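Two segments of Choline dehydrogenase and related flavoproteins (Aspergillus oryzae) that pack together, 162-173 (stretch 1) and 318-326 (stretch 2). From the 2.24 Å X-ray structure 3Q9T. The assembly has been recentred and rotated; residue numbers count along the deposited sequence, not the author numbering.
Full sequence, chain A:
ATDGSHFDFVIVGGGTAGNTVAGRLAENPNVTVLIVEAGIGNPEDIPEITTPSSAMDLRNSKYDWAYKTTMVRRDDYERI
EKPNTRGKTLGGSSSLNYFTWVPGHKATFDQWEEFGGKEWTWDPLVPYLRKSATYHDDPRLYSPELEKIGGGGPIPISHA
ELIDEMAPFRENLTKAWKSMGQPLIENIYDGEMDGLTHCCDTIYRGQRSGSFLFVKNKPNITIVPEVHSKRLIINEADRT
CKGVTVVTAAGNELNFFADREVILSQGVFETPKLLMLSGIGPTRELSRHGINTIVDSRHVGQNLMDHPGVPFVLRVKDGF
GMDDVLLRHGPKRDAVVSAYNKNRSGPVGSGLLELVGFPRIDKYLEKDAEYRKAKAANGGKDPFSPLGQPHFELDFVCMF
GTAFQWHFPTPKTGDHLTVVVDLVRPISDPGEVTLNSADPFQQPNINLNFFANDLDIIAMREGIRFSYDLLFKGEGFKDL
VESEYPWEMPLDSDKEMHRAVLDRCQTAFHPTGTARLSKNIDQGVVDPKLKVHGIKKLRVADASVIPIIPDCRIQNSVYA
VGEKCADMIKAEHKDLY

Stretch 1 162-173: LIDEMAPFRENL
Stretch 2 (318-326) DGFGMDDVL

Stretch 1 starts extended at Leu162 and Ile163 (phi/psi -60/135 and -76/122), turns through Asp164 to Met166, and is helical from Ala167 to Leu173. Met166 N donates to Ile163 O at 3.0 Å, and the helical i to i+4 pattern opens with Arg170 N to Met166 O at 2.8 Å. Stretch 2 runs as loop through Gly319 (89/8), Phe320 (-117/17), Gly321 (-155/171) and Met322 (-101/5) before entering a helix at Asp323. At its positive phi, a side chain on Gly319 would jam against the preceding carbonyl oxygen. Register is set by two CA pairs: Phe169 CA lies 5.5 Å from Phe320 CA. Glu165 CA lies 7.3 Å from Gly319 CA.

No direct hydrogen bond crosses the contact, which buries 455 Å² in total; a water bridges the backbones instead. It donates to Glu165 O (2.9 Å) and Gly319 O (3.1 Å) and accepts from Phe169 N (2.8 Å). Glu165 O and Gly319 O, two acceptors 3.9 Å apart, cannot bond each other, so the water serves both.

The side chains pack in two groups. Phe320 (chi1 -70°, chi2 -91°) places CE1 3.5 Å from Pro168 CB and CD1 4.1 Å from Phe169 CB. Phe169 (chi1 t, chi2 -88°) brings CD2 within 3.3 Å of Phe320 O, oblique to its ring. Asn172 ND2 lies 4.1 Å from Phe320 CE1, but its hydrogen bond goes to Pro168 O (2.8 Å, 156°).

The second group joins two methionines. Met166 (m, m, chi3 100°) and Met322 (m, m, m) both start sideways, yet their ends converge, with Met166 CE 3.4 Å from Met322 SD. Met166 CE also lies 3.6 Å from Gly321 O, while Ile163 CG2 (chi1 m, chi2 t) reaches Met322 SD at 3.9 Å. Glu165, extended (t, t, chi3 10°), sets OE1 3.7 Å from Val325 CG2, a van der Waals contact.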

ATOM      1  N   LEU A 162       9.872   4.191 -36.761  1.00 16.26           N
ATOM      2  CA  LEU A 162       9.252   5.455 -36.388  1.00 19.50           C
ATOM      3  C   LEU A 162       7.812   5.611 -36.867  1.00 30.13           C
ATOM      4  O   LEU A 162       7.497   5.293 -38.013  1.00 32.42           O
ATOM      5  CB  LEU A 162      10.109   6.629 -36.871  1.00 18.23           C
ATOM      6  CG  LEU A 162      11.453   6.694 -36.148  1.00 24.13           C
ATOM      7  CD1 LEU A 162      12.376   7.746 -36.761  1.00 24.25           C
ATOM      8  CD2 LEU A 162      11.244   6.934 -34.643  1.00 21.00           C
ATOM      9  N   ILE A 163       6.942   6.088 -35.978  1.00 23.33           N
ATOM     10  CA  ILE A 163       5.568   6.438 -36.346  1.00 26.99           C
ATOM     11  C   ILE A 163       5.542   7.775 -37.098  1.00 27.79           C
ATOM     12  O   ILE A 163       5.987   8.787 -36.550  1.00 23.91           O
ATOM     13  CB  ILE A 163       4.689   6.617 -35.088  1.00 27.01           C
ATOM     14  CG1 ILE A 163       4.688   5.338 -34.250  1.00 32.01           C
ATOM     15  CG2 ILE A 163       3.262   7.009 -35.481  1.00 26.19           C
ATOM     16  CD1 ILE A 163       3.916   5.461 -32.932  1.00 21.49           C
ATOM     17  N   ASP A 164       5.012   7.799 -38.326  1.00 29.00           N
ATOM     18  CA  ASP A 164       5.019   9.042 -39.125  1.00 35.05           C
ATOM     19  C   ASP A 164       4.360  10.254 -38.440  1.00 27.56           C
ATOM     20  O   ASP A 164       4.934  11.342 -38.399  1.00 25.92           O
ATOM     21  CB  ASP A 164       4.404   8.820 -40.513  1.00 38.05           C
ATOM     22  CG  ASP A 164       5.327   8.037 -41.440  1.00 59.53           C
ATOM     23  OD1 ASP A 164       4.834   7.421 -42.411  1.00 54.85           O
ATOM     24  OD2 ASP A 164       6.555   8.032 -41.192  1.00 57.36           O
ATOM     25  N   GLU A 165       3.160  10.048 -37.910  1.00 28.73           N
ATOM     26  CA  GLU A 165       2.412  11.090 -37.222  1.00 30.21           C
ATOM     27  C   GLU A 165       3.162  11.680 -36.026  1.00 29.18           C
ATOM     28  O   GLU A 165       2.900  12.811 -35.621  1.00 35.09           O
ATOM     29  CB  GLU A 165       1.077  10.524 -36.767  1.00 31.11           C
ATOM     30  CG  GLU A 165       0.228  11.481 -35.958  1.00 50.31           C
ATOM     31  CD  GLU A 165      -1.152  10.914 -35.660  1.00 51.18           C
ATOM     32  OE1 GLU A 165      -1.371   9.709 -35.930  1.00 51.18           O
ATOM     33  OE2 GLU A 165      -2.015  11.673 -35.163  1.00 57.31           O
ATOM     34  N   MET A 166       4.106  10.929 -35.469  1.00 28.02           N
ATOM     35  CA  MET A 166       4.878  11.416 -34.322  1.00 25.04           C
ATOM     36  C   MET A 166       6.141  12.202 -34.684  1.00 27.70           C
ATOM     37  O   MET A 166       6.861  12.657 -33.788  1.00 22.38           O
ATOM     38  CB  MET A 166       5.255  10.266 -33.379  1.00 22.93           C
ATOM     39  CG  MET A 166       4.093   9.709 -32.569  1.00 21.14           C
ATOM     40  SD  MET A 166       3.212  10.927 -31.563  1.00 24.36           S
ATOM     41  CE  MET A 166       1.772  11.246 -32.602  1.00 21.06           C
ATOM     42  N   ALA A 167       6.418  12.356 -35.979  1.00 18.99           N
ATOM     43  CA  ALA A 167       7.589  13.129 -36.412  1.00 28.64           C
ATOM     44  C   ALA A 167       7.657  14.559 -35.829  1.00 21.55           C
ATOM     45  O   ALA A 167       8.706  14.971 -35.325  1.00 28.82           O
ATOM     46  CB  ALA A 167       7.709  13.144 -37.962  1.00 23.39           C
ATOM     47  N   PRO A 168       6.550  15.321 -35.903  1.00 22.46           N
ATOM     48  CA  PRO A 168       6.503  16.652 -35.266  1.00 23.63           C
ATOM     49  C   PRO A 168       6.813  16.612 -33.758  1.00 26.84           C
ATOM     50  O   PRO A 168       7.501  17.491 -33.225  1.00 20.38           O
ATOM     51  CB  PRO A 168       5.057  17.093 -35.495  1.00 22.69           C
ATOM     52  CG  PRO A 168       4.653  16.395 -36.764  1.00 23.31           C
ATOM     53  CD  PRO A 168       5.317  15.034 -36.665  1.00 24.09           C
ATOM     54  N   PHE A 169       6.305  15.588 -33.084  1.00 27.19           N
ATOM     55  CA  PHE A 169       6.609  15.349 -31.674  1.00 21.61           C
ATOM     56  C   PHE A 169       8.111  15.127 -31.483  1.00 23.74           C
ATOM     57  O   PHE A 169       8.767  15.834 -30.707  1.00 24.67           O
ATOM     58  CB  PHE A 169       5.780  14.153 -31.186  1.00 27.60           C
ATOM     59  CG  PHE A 169       6.230  13.573 -29.877  1.00 30.92           C
ATOM     60  CD1 PHE A 169       7.207  12.590 -29.840  1.00 22.71           C
ATOM     61  CD2 PHE A 169       5.641  13.977 -28.681  1.00 28.58           C
ATOM     62  CE1 PHE A 169       7.614  12.040 -28.630  1.00 23.37           C
ATOM     63  CE2 PHE A 169       6.045  13.420 -27.466  1.00 25.64           C
ATOM     64  CZ  PHE A 169       7.022  12.447 -27.444  1.00 19.84           C
ATOM     65  N   ARG A 170       8.679  14.182 -32.226  1.00 22.24           N
ATOM     66  CA  ARG A 170      10.122  13.944 -32.120  1.00 19.73           C
ATOM     67  C   ARG A 170      10.946  15.200 -32.394  1.00 22.24           C
ATOM     68  O   ARG A 170      11.959  15.461 -31.717  1.00 24.44           O
ATOM     69  CB  ARG A 170      10.568  12.804 -33.040  1.00 21.16           C
ATOM     70  CG  ARG A 170       9.876  11.468 -32.743  1.00 23.41           C
ATOM     71  CD  ARG A 170      10.549  10.341 -33.505  1.00 21.69           C
ATOM     72  NE  ARG A 170      10.410  10.494 -34.946  1.00 22.10           N
ATOM     73  CZ  ARG A 170       9.359  10.070 -35.643  1.00 26.99           C
ATOM     74  NH1 ARG A 170       8.343   9.459 -35.034  1.00 21.83           N
ATOM     75  NH2 ARG A 170       9.322  10.257 -36.953  1.00 26.35           N
ATOM     76  N   GLU A 171      10.522  15.974 -33.389  1.00 23.63           N
ATOM     77  CA  GLU A 171      11.273  17.167 -33.792  1.00 29.43           C
ATOM     78  C   GLU A 171      11.253  18.234 -32.691  1.00 20.59           C
ATOM     79  O   GLU A 171      12.282  18.829 -32.371  1.00 29.26           O
ATOM     80  CB  GLU A 171      10.739  17.719 -35.119  1.00 27.21           C
ATOM     81  CG  GLU A 171      10.517  19.229 -35.131  1.00 50.27           C
ATOM     82  CD  GLU A 171      11.533  19.980 -35.983  1.00 67.50           C
ATOM     83  OE1 GLU A 171      12.748  19.694 -35.869  1.00 71.38           O
ATOM     84  OE2 GLU A 171      11.112  20.858 -36.769  1.00 65.89           O
ATOM     85  N   ASN A 172      10.088  18.451 -32.087  1.00 23.91           N
ATOM     86  CA  ASN A 172       9.988  19.378 -30.955  1.00 25.99           C
ATOM     87  C   ASN A 172      10.747  18.952 -29.689  1.00 25.43           C
ATOM     88  O   ASN A 172      11.371  19.788 -29.027  1.00 19.37           O
ATOM     89  CB  ASN A 172       8.536  19.674 -30.639  1.00 23.58           C
ATOM     90  CG  ASN A 172       7.937  20.688 -31.597  1.00 27.01           C
ATOM     91  OD1 ASN A 172       8.133  21.892 -31.445  1.00 31.90           O
ATOM     92  ND2 ASN A 172       7.213  20.201 -32.597  1.00 23.68           N
ATOM     93  N   LEU A 173      10.715  17.654 -29.387  1.00 18.98           N
ATOM     94  CA  LEU A 173      11.401  17.099 -28.229  1.00 18.90           C
ATOM     95  C   LEU A 173      12.892  17.265 -28.418  1.00 19.05           C
ATOM     96  O   LEU A 173      13.620  17.590 -27.481  1.00 19.38           O
ATOM     97  CB  LEU A 173      11.048  15.607 -28.060  1.00 18.83           C
ATOM     98  CG  LEU A 173      11.664  14.823 -26.885  1.00 28.85           C
ATOM     99  CD1 LEU A 173      11.516  15.583 -25.574  1.00 21.88           C
ATOM    100  CD2 LEU A 173      11.091  13.381 -26.751  1.00 19.37           C
ATOM    101  N   ASP A 318      -3.482  18.150 -29.604  1.00 25.11           N
ATOM    102  CA  ASP A 318      -3.985  17.115 -30.501  1.00 31.25           C
ATOM    103  C   ASP A 318      -2.949  16.794 -31.578  1.00 34.27           C
ATOM    104  O   ASP A 318      -2.381  17.705 -32.185  1.00 27.34           O
ATOM    105  CB  ASP A 318      -5.297  17.543 -31.167  1.00 34.94           C
ATOM    106  CG  ASP A 318      -6.500  17.434 -30.237  1.00 49.94           C
ATOM    107  OD1 ASP A 318      -6.354  16.929 -29.093  1.00 38.93           O
ATOM    108  OD2 ASP A 318      -7.604  17.840 -30.670  1.00 38.79           O
ATOM    109  N   GLY A 319      -2.700  15.499 -31.797  1.00 26.75           N
ATOM    110  CA  GLY A 319      -1.788  15.054 -32.835  1.00 22.22           C
ATOM    111  C   GLY A 319      -0.341  14.943 -32.382  1.00 23.72           C
ATOM    112  O   GLY A 319       0.555  14.712 -33.195  1.00 33.76           O
ATOM    113  N   PHE A 320      -0.102  15.102 -31.085  1.00 24.11           N
ATOM    114  CA  PHE A 320       1.252  14.964 -30.540  1.00 19.04           C
ATOM    115  C   PHE A 320       1.369  13.803 -29.552  1.00 18.47           C
ATOM    116  O   PHE A 320       2.326  13.687 -28.799  1.00 19.66           O
ATOM    117  CB  PHE A 320       1.753  16.295 -29.972  1.00 23.15           C
ATOM    118  CG  PHE A 320       2.030  17.320 -31.038  1.00 22.05           C
ATOM    119  CD1 PHE A 320       3.296  17.421 -31.607  1.00 22.26           C
ATOM    120  CD2 PHE A 320       1.014  18.138 -31.510  1.00 22.79           C
ATOM    121  CE1 PHE A 320       3.554  18.338 -32.601  1.00 26.24           C
ATOM    122  CE2 PHE A 320       1.262  19.065 -32.509  1.00 30.16           C
ATOM    123  CZ  PHE A 320       2.533  19.165 -33.059  1.00 24.32           C
ATOM    124  N   GLY A 321       0.384  12.919 -29.599  1.00 17.28           N
ATOM    125  CA  GLY A 321       0.462  11.653 -28.906  1.00 18.94           C
ATOM    126  C   GLY A 321      -0.448  10.697 -29.640  1.00 20.53           C
ATOM    127  O   GLY A 321      -1.191  11.120 -30.506  1.00 25.97           O
ATOM    128  N   MET A 322      -0.406   9.422 -29.286  1.00 21.58           N
ATOM    129  CA  MET A 322      -1.098   8.397 -30.049  1.00 19.79           C
ATOM    130  C   MET A 322      -2.426   7.945 -29.455  1.00 23.51           C
ATOM    131  O   MET A 322      -3.060   7.019 -29.972  1.00 27.66           O
ATOM    132  CB  MET A 322      -0.157   7.208 -30.224  1.00 21.90           C
ATOM    133  CG  MET A 322       1.087   7.564 -31.031  1.00 20.12           C
ATOM    134  SD  MET A 322       0.639   8.025 -32.710  1.00 27.27           S
ATOM    135  CE  MET A 322      -0.280   6.565 -33.239  1.00 21.34           C
ATOM    136  N   ASP A 323      -2.850   8.592 -28.373  1.00 19.73           N
ATOM    137  CA  ASP A 323      -4.065   8.196 -27.667  1.00 24.21           C
ATOM    138  C   ASP A 323      -5.267   8.017 -28.594  1.00 32.31           C
ATOM    139  O   ASP A 323      -6.021   7.043 -28.479  1.00 25.14           O
ATOM    140  CB  ASP A 323      -4.409   9.217 -26.575  1.00 19.82           C
ATOM    141  CG  ASP A 323      -3.243   9.477 -25.629  1.00 26.36           C
ATOM    142  OD1 ASP A 323      -2.135   9.816 -26.109  1.00 22.74           O
ATOM    143  OD2 ASP A 323      -3.437   9.337 -24.403  1.00 20.58           O
ATOM    144  N   ASP A 324      -5.456   8.964 -29.505  1.00 28.71           N
ATOM    145  CA  ASP A 324      -6.665   8.969 -30.329  1.00 35.58           C
ATOM    146  C   ASP A 324      -6.639   7.881 -31.403  1.00 31.84           C
ATOM    147  O   ASP A 324      -7.662   7.562 -31.999  1.00 30.89           O
ATOM    148  CB  ASP A 324      -6.889  10.336 -30.969  1.00 28.15           C
ATOM    149  CG  ASP A 324      -8.366  10.687 -31.079  1.00 42.30           C
ATOM    150  OD1 ASP A 324      -9.098  10.517 -30.073  1.00 39.79           O
ATOM    151  OD2 ASP A 324      -8.799  11.116 -32.172  1.00 50.92           O
ATOM    152  N   VAL A 325      -5.461   7.319 -31.637  1.00 26.97           N
ATOM    153  CA  VAL A 325      -5.304   6.297 -32.650  1.00 24.94           C
ATOM    154  C   VAL A 325      -5.296   4.908 -32.029  1.00 31.56           C
ATOM    155  O   VAL A 325      -5.961   3.999 -32.519  1.00 29.18           O
ATOM    156  CB  VAL A 325      -4.005   6.493 -33.437  1.00 31.51           C
ATOM    157  CG1 VAL A 325      -3.896   5.434 -34.522  1.00 26.81           C
ATOM    158  CG2 VAL A 325      -3.932   7.916 -34.020  1.00 24.24           C
ATOM    159  N   LEU A 326      -4.559   4.749 -30.934  1.00 30.97           N
ATOM    160  CA  LEU A 326      -4.360   3.425 -30.363  1.00 24.43           C
ATOM    161  C   LEU A 326      -5.229   3.119 -29.145  1.00 31.74           C
ATOM    162  O   LEU A 326      -5.663   1.976 -28.955  1.00 30.92           O
ATOM    163  CB  LEU A 326      -2.883   3.210 -30.043  1.00 29.34           C
ATOM    164  CG  LEU A 326      -1.991   3.192 -31.286  1.00 29.74           C
ATOM    165  CD1 LEU A 326      -0.506   3.216 -30.906  1.00 24.56           C
ATOM    166  CD2 LEU A 326      -2.325   1.977 -32.138  1.00 26.03           C
TER
HETATM  167  O   HOH W   1       3.647  14.748 -33.633  1.00 26.09           O